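Local coordinates for protein Adhesin/invasin TibA autotransporter (Escherichia coli, PDB 4Q1Q) that mediates adhesion to and invasion of human intestinal epithelial cells, promotes bacterial aggregation and biofilm formation, and is present here as a heptosylated piece of its passenger region, at residues 37-42 / 56-61; 94-99 / 111-116; 99-104 / 120-125; 225-230 / 246-251. One frame throughout, in Å; residues are numbered along the deposited sequence.

Interaction 1. Residues 37-42 / 56-61. With 289 (D-glycero-alpha-D-manno-heptopyranose), chain E.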
# COMPACT_ATOMS: atom_id res chain seq x y z
N THR A 37 -6.04 -14.63 -21.92
CA THR A 37 -4.85 -15.48 -21.94
C THR A 37 -4.64 -16.13 -20.58
O THR A 37 -4.93 -15.54 -19.54
CB THR A 37 -3.59 -14.67 -22.27
OG1 THR A 37 -3.85 -13.81 -23.39
CG2 THR A 37 -2.45 -15.61 -22.60
N THR A 38 -4.17 -17.38 -20.59
CA THR A 38 -3.82 -18.07 -19.37
C THR A 38 -2.33 -18.37 -19.44
O THR A 38 -1.92 -19.09 -20.35
CB THR A 38 -4.63 -19.37 -19.19
OG1 THR A 38 -6.04 -19.09 -19.23
CG2 THR A 38 -4.30 -20.05 -17.87
N ILE A 39 -1.54 -17.79 -18.54
CA ILE A 39 -0.09 -17.96 -18.51
C ILE A 39 0.30 -18.98 -17.44
O ILE A 39 0.16 -18.73 -16.24
CB ILE A 39 0.71 -16.66 -18.25
CG1 ILE A 39 0.29 -15.52 -19.18
CG2 ILE A 39 2.20 -16.94 -18.42
CD1 ILE A 39 0.72 -14.13 -18.76
N ASN A 40 0.79 -20.13 -17.89
CA ASN A 40 1.20 -21.19 -16.99
C ASN A 40 2.72 -21.36 -16.98
O ASN A 40 3.43 -20.70 -17.75
CB ASN A 40 0.48 -22.50 -17.33
CG ASN A 40 -0.99 -22.46 -16.99
OD1 ASN A 40 -1.47 -21.59 -16.27
ND2 ASN A 40 -1.73 -23.42 -17.53
N SER A 41 3.17 -22.25 -16.11
CA SER A 41 4.58 -22.39 -15.75
C SER A 41 5.49 -22.35 -16.98
O SER A 41 5.27 -23.07 -17.95
CB SER A 41 4.80 -23.70 -14.98
OG SER A 41 5.98 -23.68 -14.19
N GLY A 42 6.51 -21.49 -16.94
CA GLY A 42 7.43 -21.32 -18.07
C GLY A 42 6.92 -20.35 -19.12
O GLY A 42 7.68 -19.90 -19.99
N THR A 56 -5.91 -11.39 -18.56
CA THR A 56 -4.88 -12.41 -18.51
C THR A 56 -4.91 -13.07 -17.15
O THR A 56 -4.98 -12.36 -16.14
CB THR A 56 -3.50 -11.80 -18.71
OG1 THR A 56 -3.51 -11.00 -19.90
CG2 THR A 56 -2.47 -12.88 -18.86
N THR A 57 -4.91 -14.40 -17.14
CA THR A 57 -4.79 -15.20 -15.92
C THR A 57 -3.34 -15.68 -15.77
O THR A 57 -2.79 -16.26 -16.70
CB THR A 57 -5.81 -16.36 -15.92
OG1 THR A 57 -7.07 -15.92 -15.38
CG2 THR A 57 -5.31 -17.54 -15.10
N ILE A 58 -2.72 -15.44 -14.62
CA ILE A 58 -1.31 -15.76 -14.42
C ILE A 58 -1.17 -16.79 -13.31
O ILE A 58 -1.48 -16.50 -12.14
CB ILE A 58 -0.45 -14.53 -14.04
CG1 ILE A 58 -0.74 -13.35 -14.97
CG2 ILE A 58 1.03 -14.88 -14.09
CD1 ILE A 58 0.01 -12.08 -14.63
N ASN A 59 -0.72 -17.98 -13.68
CA ASN A 59 -0.60 -19.10 -12.74
C ASN A 59 0.86 -19.44 -12.43
O ASN A 59 1.79 -18.91 -13.05
CB ASN A 59 -1.34 -20.34 -13.25
CG ASN A 59 -2.84 -20.12 -13.43
OD1 ASN A 59 -3.53 -19.69 -12.51
ND2 ASN A 59 -3.36 -20.44 -14.61
N ILE A 60 1.04 -20.32 -11.46
CA ILE A 60 2.33 -20.69 -10.89
C ILE A 60 3.43 -20.74 -11.95
O ILE A 60 3.30 -21.41 -12.96
CB ILE A 60 2.28 -22.04 -10.12
CG1 ILE A 60 3.69 -22.45 -9.67
CG2 ILE A 60 1.64 -23.14 -10.95
CD1 ILE A 60 3.69 -23.15 -8.33
N GLY A 61 4.51 -20.01 -11.69
CA GLY A 61 5.66 -20.01 -12.59
C GLY A 61 5.41 -19.32 -13.91
O GLY A 61 6.29 -19.34 -14.77
O7 289 E . 9.66 -26.94 -17.68
C7 289 E . 8.41 -26.42 -18.13
C6 289 E . 7.43 -26.16 -16.98
O6 289 E . 7.32 -27.36 -16.19
C5 289 E . 7.74 -24.95 -16.08
O5 289 E . 7.29 -25.25 -14.76
C1 289 E . 7.21 -24.06 -13.97
C2 289 E . 8.62 -23.55 -13.71
O2 289 E . 9.38 -24.51 -12.98
C3 289 E . 9.29 -23.25 -15.05
O3 289 E . 10.66 -22.88 -14.84
C4 289 E . 9.19 -24.45 -15.99
O4 289 E . 9.71 -24.05 -17.27
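The carbonyl oxygen of T57 takes two hydrogens from the neighbouring segment: the amide of I39, in an almost straight bond with N to O at 2.7 Å and 176° at the hydrogen, and more weakly the CA-H of T38. The same pattern recurs at T37 O, which receives T57 N and the CA-H of T56; one step on, N59 N bonds I39 O at 2.8 Å. T38 thus pairs with T57 and I39 with I58 in parallel register. Beyond the strands the two asparagines run side by side. N59 ND2 donates to N40 OD1 at 2.8 Å, in the plane of both amides although these are turned 40° against each other, and the CG2 methyl of T38 lies 3.4 Å from that same ND2. N59 OD1 carries the row on to N78 through a weak bond. This stacking of like residues belongs to the right-handed parallel beta-helix of autotransporter passengers, each segment being the same piece of consecutive 19-residue repeats. I39 reaches along the buried face with an extended chain, its CD1 3.4 Å from T56 CG2, tighter than usual for two methyls, and 4.1 Å from I58 CG1. Past the asparagines the chain is tied again by G42 N to G61 O, 3.1 Å, the donor lying well above the carbonyl plane. Next to it S41 holds OG anti to its backbone N (chi1 -158°), and that oxygen is bonded to C1 of a heptose at 1.3 Å, whose O4 comes close to G42 CA.

Interaction 2. Residues 94-99 / 111-116. With 289 (D-glycero-alpha-D-manno-heptopyranose), chain B; 289 (D-glycero-alpha-D-manno-heptopyranose), chain V; 289 (D-glycero-alpha-D-manno-heptopyranose), chain C.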
# COMPACT_ATOMS: atom_id res chain seq x y z
N THR A 94 -5.79 -4.90 -11.70
CA THR A 94 -5.17 -6.20 -11.47
C THR A 94 -5.74 -6.83 -10.20
O THR A 94 -6.05 -6.11 -9.26
CB THR A 94 -3.64 -6.07 -11.31
OG1 THR A 94 -3.08 -5.34 -12.40
CG2 THR A 94 -2.99 -7.46 -11.19
N THR A 95 -5.88 -8.16 -10.19
CA THR A 95 -6.33 -8.93 -9.03
C THR A 95 -5.24 -9.93 -8.61
O THR A 95 -4.79 -10.76 -9.41
CB THR A 95 -7.62 -9.76 -9.26
OG1 THR A 95 -8.69 -8.93 -9.73
CG2 THR A 95 -8.08 -10.40 -7.96
N VAL A 96 -4.83 -9.90 -7.35
CA VAL A 96 -3.69 -10.68 -6.90
C VAL A 96 -4.22 -11.64 -5.86
O VAL A 96 -4.75 -11.21 -4.83
CB VAL A 96 -2.58 -9.81 -6.28
CG1 VAL A 96 -1.27 -10.59 -6.15
CG2 VAL A 96 -2.32 -8.56 -7.10
N ASN A 97 -4.09 -12.94 -6.11
CA ASN A 97 -4.61 -13.91 -5.14
C ASN A 97 -3.47 -14.56 -4.39
O ASN A 97 -2.30 -14.29 -4.66
CB ASN A 97 -5.47 -14.99 -5.82
CG ASN A 97 -6.68 -14.42 -6.54
OD1 ASN A 97 -7.53 -13.77 -5.93
ND2 ASN A 97 -6.74 -14.64 -7.84
N ASN A 98 -3.84 -15.44 -3.46
CA ASN A 98 -2.91 -16.25 -2.69
C ASN A 98 -1.67 -16.65 -3.47
O ASN A 98 -1.75 -17.31 -4.50
CB ASN A 98 -3.61 -17.49 -2.17
CG ASN A 98 -2.78 -18.23 -1.14
OD1 ASN A 98 -2.25 -17.61 -0.21
ND2 ASN A 98 -2.68 -19.54 -1.29
N GLY A 99 -0.53 -16.17 -2.99
CA GLY A 99 0.76 -16.51 -3.59
C GLY A 99 1.09 -15.78 -4.87
O GLY A 99 2.15 -15.99 -5.46
N MSE A 111 -2.95 0.84 -11.05
CA MSE A 111 -4.10 1.67 -10.72
C MSE A 111 -5.14 0.65 -10.39
O MSE A 111 -5.38 -0.25 -11.18
CB MSE A 111 -4.36 2.59 -11.90
CG MSE A 111 -5.75 3.23 -11.93
SE MSE A 111 -5.98 4.76 -10.70
CE MSE A 111 -7.91 4.58 -10.37
N GLY A 112 -5.73 0.75 -9.20
CA GLY A 112 -6.92 -0.02 -8.86
C GLY A 112 -6.68 -1.47 -8.48
O GLY A 112 -7.60 -2.29 -8.54
N THR A 113 -5.46 -1.82 -8.07
CA THR A 113 -5.12 -3.22 -7.84
C THR A 113 -5.92 -3.77 -6.67
O THR A 113 -6.06 -3.07 -5.67
CB THR A 113 -3.62 -3.38 -7.51
OG1 THR A 113 -2.88 -2.76 -8.57
CG2 THR A 113 -3.25 -4.86 -7.34
N ILE A 114 -6.49 -4.97 -6.84
CA ILE A 114 -7.17 -5.64 -5.73
C ILE A 114 -6.27 -6.75 -5.20
O ILE A 114 -6.01 -7.72 -5.91
CB ILE A 114 -8.52 -6.27 -6.13
CG1 ILE A 114 -9.61 -5.21 -6.32
CG2 ILE A 114 -9.04 -7.20 -5.05
CD1 ILE A 114 -9.53 -4.46 -7.63
N ILE A 115 -5.81 -6.64 -3.96
CA ILE A 115 -4.94 -7.68 -3.39
C ILE A 115 -5.74 -8.58 -2.46
O ILE A 115 -6.27 -8.12 -1.46
CB ILE A 115 -3.72 -7.10 -2.63
CG1 ILE A 115 -3.13 -5.93 -3.42
CG2 ILE A 115 -2.67 -8.18 -2.39
CD1 ILE A 115 -2.18 -5.08 -2.60
N ASN A 116 -5.83 -9.86 -2.81
CA ASN A 116 -6.62 -10.81 -2.02
C ASN A 116 -5.78 -11.64 -1.05
O ASN A 116 -4.56 -11.54 -1.03
CB ASN A 116 -7.43 -11.73 -2.93
CG ASN A 116 -8.54 -10.99 -3.65
OD1 ASN A 116 -9.27 -10.21 -3.03
ND2 ASN A 116 -8.65 -11.20 -4.95
O7 289 B . -7.58 -18.94 -0.70
C7 289 B . -7.00 -17.85 0.03
C6 289 B . -6.19 -18.39 1.20
O6 289 B . -5.11 -19.17 0.68
C5 289 B . -5.59 -17.27 2.03
O5 289 B . -6.61 -16.69 2.85
C1 289 B . -6.11 -15.52 3.50
C2 289 B . -5.18 -16.06 4.58
O2 289 B . -5.84 -17.04 5.39
C3 289 B . -3.97 -16.66 3.86
O3 289 B . -3.03 -17.20 4.78
C4 289 B . -4.43 -17.75 2.90
O4 289 B . -3.30 -18.10 2.10
O7 289 V . 5.04 -23.54 -2.16
C7 289 V . 3.66 -23.28 -2.45
C6 289 V . 3.56 -22.18 -3.50
O6 289 V . 4.03 -22.67 -4.76
C5 289 V . 2.13 -21.69 -3.66
O5 289 V . 1.36 -22.67 -4.35
C1 289 V . 0.04 -22.22 -4.63
C2 289 V . -0.70 -21.99 -3.32
O2 289 V . -0.84 -23.23 -2.62
C3 289 V . 0.05 -20.99 -2.45
O3 289 V . -0.57 -20.93 -1.16
C4 289 V . 1.50 -21.42 -2.29
O4 289 V . 2.23 -20.39 -1.63
O7 289 C . 0.67 4.73 -19.32
C7 289 C . 1.50 4.99 -18.19
C6 289 C . 0.74 5.82 -17.08
O6 289 C . 0.38 7.07 -17.72
C5 289 C . -0.54 5.07 -16.74
O5 289 C . -0.12 3.88 -16.00
C1 289 C . -1.33 2.96 -15.83
C2 289 C . -2.65 3.60 -15.45
O2 289 C . -3.09 2.93 -14.16
C3 289 C . -2.05 4.90 -14.96
O3 289 C . -1.17 4.92 -13.66
C4 289 C . -1.37 5.90 -15.75
O4 289 C . -2.33 6.68 -16.48
O HOH W 1 -3.73 -2.82 -11.12
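N97 and N116 lie side by side on adjacent coils, with their amide planes only 9° apart. N116 ND2 donates to N97 OD1 at 3.0 Å, though the fit is imperfect, since the donor is tilted 28° from the carbonyl plane. N97 ND2 passes the row back to N78 OD1. T95 crosses N116 obliquely and sets its CG2 methyl 3.2 Å from N116 ND2. On the other face V96 crosses T113, CG2 against CG2 at 3.8 Å. V96 has CG1 anti to its backbone N (chi1 -166°), which turns CG2 toward that threonine; its CB meets I115 CG2. These faces are parts of a parallel beta-helix: T95 bridges I114 and V96 bridges I115, and T94 O, V96 N and V96 O make the backbone bonds, I114 N to T94 O being 2.7 Å. At the start of the strands a water joins the coils, accepting from T94 N and donating to M111 O, with T113 OG1 at 2.7 Å; that hydroxyl also bonds to Q102 OE1. At the other end N98 meets two heptoses: OD1 accepts from O4 of one at 2.6 Å, while ND2 makes a weak bond to O3 of the other.

Interaction 3. Residues 99-104 / 120-125. With 289 (D-glycero-alpha-D-manno-heptopyranose), chain M.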
# COMPACT_ATOMS: atom_id res chain seq x y z
N GLY A 99 -0.53 -16.17 -2.99
CA GLY A 99 0.76 -16.51 -3.59
C GLY A 99 1.09 -15.78 -4.87
O GLY A 99 2.15 -15.99 -5.46
N GLY A 100 0.21 -14.88 -5.30
CA GLY A 100 0.49 -14.05 -6.46
C GLY A 100 1.24 -12.78 -6.09
O GLY A 100 1.09 -12.24 -4.99
N ARG A 101 2.06 -12.28 -7.01
CA ARG A 101 2.75 -11.04 -6.75
C ARG A 101 2.64 -10.09 -7.93
O ARG A 101 3.01 -10.45 -9.05
CB ARG A 101 4.24 -11.29 -6.50
CG ARG A 101 4.98 -10.05 -6.03
CD ARG A 101 6.46 -10.32 -5.81
NE ARG A 101 6.67 -11.04 -4.56
CZ ARG A 101 7.87 -11.34 -4.07
NH1 ARG A 101 8.97 -10.99 -4.72
NH2 ARG A 101 7.98 -11.98 -2.91
N GLN A 102 2.17 -8.88 -7.67
CA GLN A 102 2.40 -7.78 -8.59
C GLN A 102 3.58 -6.94 -8.10
O GLN A 102 3.57 -6.51 -6.95
CB GLN A 102 1.16 -6.90 -8.68
CG GLN A 102 1.35 -5.66 -9.54
CD GLN A 102 0.15 -4.73 -9.50
OE1 GLN A 102 -0.20 -4.17 -8.46
NE2 GLN A 102 -0.49 -4.57 -10.65
N THR A 103 4.55 -6.67 -8.97
CA THR A 103 5.68 -5.83 -8.62
C THR A 103 5.67 -4.67 -9.60
O THR A 103 5.62 -4.89 -10.81
CB THR A 103 7.03 -6.57 -8.75
OG1 THR A 103 7.02 -7.68 -7.85
CG2 THR A 103 8.19 -5.64 -8.42
N VAL A 104 5.74 -3.46 -9.05
CA VAL A 104 5.83 -2.25 -9.85
C VAL A 104 7.19 -1.60 -9.66
O VAL A 104 7.54 -1.06 -8.60
CB VAL A 104 4.75 -1.23 -9.42
CG1 VAL A 104 4.73 -0.05 -10.38
CG2 VAL A 104 3.40 -1.93 -9.30
N ASP A 120 0.39 -10.37 -2.69
CA ASP A 120 1.37 -9.33 -2.39
C ASP A 120 1.55 -8.36 -3.56
O ASP A 120 1.60 -8.77 -4.72
CB ASP A 120 2.72 -9.96 -2.07
CG ASP A 120 2.78 -10.58 -0.68
OD1 ASP A 120 2.04 -10.13 0.22
OD2 ASP A 120 3.58 -11.52 -0.49
N GLN A 121 1.62 -7.08 -3.23
CA GLN A 121 1.98 -6.06 -4.19
C GLN A 121 3.24 -5.39 -3.64
O GLN A 121 3.20 -4.85 -2.54
CB GLN A 121 0.88 -5.00 -4.31
CG GLN A 121 1.25 -3.88 -5.26
CD GLN A 121 0.20 -2.79 -5.24
OE1 GLN A 121 -0.15 -2.26 -4.18
NE2 GLN A 121 -0.30 -2.44 -6.42
N TYR A 122 4.30 -5.38 -4.43
CA TYR A 122 5.52 -4.66 -4.13
C TYR A 122 5.65 -3.40 -4.99
O TYR A 122 5.57 -3.46 -6.22
CB TYR A 122 6.71 -5.57 -4.42
CG TYR A 122 7.04 -6.59 -3.35
CD1 TYR A 122 6.38 -7.82 -3.32
CD2 TYR A 122 8.03 -6.36 -2.41
CE1 TYR A 122 6.70 -8.78 -2.39
CE2 TYR A 122 8.33 -7.31 -1.45
CZ TYR A 122 7.66 -8.51 -1.44
OH TYR A 122 7.97 -9.49 -0.52
N VAL A 123 5.82 -2.25 -4.37
CA VAL A 123 5.96 -1.03 -5.13
C VAL A 123 7.32 -0.46 -4.75
O VAL A 123 7.50 0.08 -3.66
CB VAL A 123 4.87 -0.01 -4.78
CG1 VAL A 123 5.05 1.23 -5.62
CG2 VAL A 123 3.47 -0.59 -4.94
N ILE A 124 8.28 -0.60 -5.65
CA ILE A 124 9.67 -0.32 -5.31
C ILE A 124 10.37 0.61 -6.30
O ILE A 124 9.84 0.95 -7.35
CB ILE A 124 10.46 -1.63 -5.18
CG1 ILE A 124 10.49 -2.38 -6.51
CG2 ILE A 124 9.87 -2.46 -4.05
CD1 ILE A 124 10.78 -3.86 -6.41
N SER A 125 11.55 1.07 -5.92
CA SER A 125 12.48 1.72 -6.84
C SER A 125 11.84 2.87 -7.63
O SER A 125 12.28 3.20 -8.72
CB SER A 125 13.10 0.70 -7.82
OG SER A 125 13.78 -0.41 -7.22
O7 289 M . 18.84 0.16 -7.86
C7 289 M . 18.95 -1.15 -7.29
C6 289 M . 17.56 -1.78 -7.16
O6 289 M . 17.70 -3.03 -6.49
C5 289 M . 16.57 -0.88 -6.43
O5 289 M . 15.57 -0.55 -7.40
C1 289 M . 14.49 -1.45 -7.62
C2 289 M . 14.42 -2.71 -6.76
O2 289 M . 15.26 -3.76 -7.25
C3 289 M . 14.83 -2.49 -5.31
O3 289 M . 15.19 -3.73 -4.69
C4 289 M . 15.99 -1.50 -5.15
O4 289 M . 15.47 -0.49 -4.27
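In the longer-stranded face of the parallel beta-helix, R101 to V104 lies against D120 to V123 in exact parallel register, with the strand axes 4.7 Å apart. Five backbone hydrogen bonds zip them together, from D120 N to G100 O through to I124 N to V104 O. Inward, Q102 and Q121 run alongside each other as extended chains with their amides nearly coplanar. Q121 NE2 donates to Q102 OE1 at 2.7 Å, and T113 OG1 also bonds to that oxygen, so two groups grip it. This is one rung of a buried glutamine ladder: Q102 NE2 goes on to Q83 and Q121 OE1 to Q140. On the other face R101, bent at chi3 (-77°), lays its guanidinium obliquely by the Y122 ring. CE1 of Y122 sits over one guanidinium face, toward the rim, 3.1 Å from NE, with the planes 51° apart. The ring of Y122 also stacks with F141, and D120 is held by a salt bridge to R139. Toward the strand end, I124 places CG1 between its backbone N and carbonyl carbon (chi1 63°), bringing CD1 to 3.7 Å from T103 CG2 and 3.8 Å from C2 of the heptose carried on S125 OG.

Interaction 4. Residues 225-230 / 246-251. With 289 (D-glycero-alpha-D-manno-heptopyranose), chain D; 289 (D-glycero-alpha-D-manno-heptopyranose), chain F.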
# COMPACT_ATOMS: atom_id res chain seq x y z
N ASN A 225 1.18 17.01 13.02
CA ASN A 225 -0.04 17.62 12.52
C ASN A 225 -1.05 16.50 12.47
O ASN A 225 -1.42 15.97 11.42
CB ASN A 225 0.14 18.35 11.18
CG ASN A 225 -1.18 18.82 10.59
OD1 ASN A 225 -2.15 19.07 11.30
ND2 ASN A 225 -1.23 18.90 9.27
N THR A 226 -1.49 16.15 13.68
CA THR A 226 -2.41 15.04 13.82
C THR A 226 -3.71 15.58 14.39
O THR A 226 -3.67 16.46 15.25
CB THR A 226 -1.85 13.96 14.75
OG1 THR A 226 -0.58 13.52 14.25
CG2 THR A 226 -2.82 12.77 14.85
N THR A 227 -4.85 15.08 13.94
CA THR A 227 -6.09 15.55 14.53
C THR A 227 -6.76 14.33 15.13
O THR A 227 -6.94 13.34 14.44
CB THR A 227 -7.05 16.30 13.58
OG1 THR A 227 -6.48 17.57 13.26
CG2 THR A 227 -8.38 16.64 14.24
N VAL A 228 -7.05 14.43 16.42
CA VAL A 228 -7.69 13.33 17.14
C VAL A 228 -9.15 13.70 17.40
O VAL A 228 -9.48 14.56 18.23
CB VAL A 228 -6.95 12.96 18.45
CG1 VAL A 228 -7.41 11.59 18.92
CG2 VAL A 228 -5.44 12.98 18.27
N TYR A 229 -10.02 13.04 16.64
CA TYR A 229 -11.45 13.32 16.71
C TYR A 229 -11.98 12.44 17.83
O TYR A 229 -11.34 11.48 18.26
CB TYR A 229 -12.18 13.03 15.39
CG TYR A 229 -11.80 13.94 14.24
CD1 TYR A 229 -12.21 15.28 14.21
CD2 TYR A 229 -11.00 13.48 13.20
CE1 TYR A 229 -11.82 16.12 13.18
CE2 TYR A 229 -10.62 14.30 12.16
CZ TYR A 229 -11.04 15.62 12.15
OH TYR A 229 -10.65 16.41 11.10
N SER A 230 -13.17 12.80 18.29
CA SER A 230 -13.85 12.07 19.35
C SER A 230 -13.73 10.55 19.18
O SER A 230 -14.03 10.01 18.12
CB SER A 230 -15.32 12.51 19.38
OG SER A 230 -16.00 12.10 20.55
N THR A 246 -3.82 18.12 17.62
CA THR A 246 -5.01 18.73 18.19
C THR A 246 -5.91 17.60 18.70
O THR A 246 -6.15 16.60 18.02
CB THR A 246 -5.69 19.69 17.19
OG1 THR A 246 -6.57 20.57 17.90
CG2 THR A 246 -6.50 18.92 16.17
N ILE A 247 -6.36 17.76 19.94
CA ILE A 247 -7.23 16.76 20.55
C ILE A 247 -8.59 17.43 20.75
O ILE A 247 -8.75 18.33 21.57
CB ILE A 247 -6.74 16.24 21.92
CG1 ILE A 247 -5.26 15.87 21.85
CG2 ILE A 247 -7.56 15.04 22.38
CD1 ILE A 247 -4.32 16.95 22.36
N THR A 248 -9.54 16.91 19.98
CA THR A 248 -10.90 17.40 19.97
C THR A 248 -11.63 16.73 21.12
O THR A 248 -11.30 15.64 21.58
CB THR A 248 -11.62 17.07 18.65
OG1 THR A 248 -11.91 15.66 18.58
CG2 THR A 248 -10.80 17.53 17.44
N SER A 249 -12.64 17.45 21.57
CA SER A 249 -13.56 16.96 22.58
C SER A 249 -13.85 15.49 22.34
O SER A 249 -14.34 15.13 21.27
CB SER A 249 -14.86 17.75 22.51
OG SER A 249 -15.51 17.68 23.76
N GLY A 250 -13.53 14.64 23.31
CA GLY A 250 -13.81 13.22 23.19
C GLY A 250 -12.65 12.42 22.61
O GLY A 250 -12.72 11.20 22.51
N GLY A 251 -11.58 13.10 22.21
CA GLY A 251 -10.40 12.40 21.69
C GLY A 251 -9.34 12.24 22.76
O GLY A 251 -9.48 12.83 23.83
O7 289 D . -19.51 7.85 18.69
C7 289 D . -18.90 8.53 17.59
C6 289 D . -17.86 9.61 17.92
O6 289 D . -18.23 10.81 17.24
C5 289 D . -17.56 10.00 19.38
O5 289 D . -18.00 11.34 19.62
C1 289 D . -17.28 11.87 20.73
C2 289 D . -17.65 11.21 22.06
O2 289 D . -18.91 11.62 22.60
C3 289 D . -17.54 9.69 21.87
O3 289 D . -18.17 9.00 22.95
C4 289 D . -18.11 9.19 20.55
O4 289 D . -17.68 7.83 20.48
O7 289 F . -18.71 14.92 19.72
C7 289 F . -18.00 15.70 20.69
C6 289 F . -18.74 15.66 22.03
O6 289 F . -19.47 14.44 22.16
C5 289 F . -17.77 15.82 23.20
O5 289 F . -17.52 17.23 23.32
C1 289 F . -16.63 17.51 24.40
C2 289 F . -17.24 17.11 25.74
O2 289 F . -18.48 17.78 25.95
C3 289 F . -17.41 15.59 25.69
O3 289 F . -17.94 15.12 26.93
C4 289 F . -18.30 15.24 24.50
O4 289 F . -18.37 13.81 24.43
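Where a strand of the parallel beta-helix runs out into a glycosylated turn, V228 O is held by two donors from T248. T248 N makes the regular sheet bond at 2.9 Å, and T248 OG1 comes in at 2.7 Å, in the carbonyl plane and on a lone pair. The hydroxyl gets there because OG1 stands between the backbone N and the carbonyl carbon of its own residue (chi1 72°), a crowded position that folds it back over the neighbouring coil. Earlier in the strands T246 N binds T226 O and V228 N binds T246 O, so T227 pairs with T246 and V228 with I247. T227 and T246 run alongside each other on the same face, and T246 CG2 comes to 3.2 Å from T227 OG1 and 3.5 Å from T227 CG2. That last methyl in turn sits over one face of the Y229 ring, whose plane is nearly parallel to that of Y210 on the preceding coil. From T248 to G251 the chain makes a type II turn, closed by G251 N to T248 O. S230 lies beside this turn, its CA-H directed at G250 O. S230 OG and S249 OG are each bonded to C1 of a heptose, both at 1.3 Å, so two sugars ride next to each other on neighbouring coils. Coil stacked on coil in this way is the build of the parallel beta-helix of autotransporter passengers.

All four contacts join neighbouring coils of one beta-helix. Interactions 1, 2 and 4 sit on corresponding strands of the helix, whereas interaction 3 lies on the face that follows. Interactions 2 and 3 have centres about 9 Å apart, share G99 and alternate along the chain, being two sides of the same pair of coils; I115 CD1 packs 3.5 Å from Q121 CB between them. Interaction 1 is about 15 Å from interaction 2, centre to centre, toward the N-terminal end, and interaction 4 lies about 49 Å from interaction 1, on the opposite side of the chain's centre. Heptoses accompany every contact, covalently attached within interactions 1, 3 and 4, and hydrogen-bonded to N98 in interaction 2.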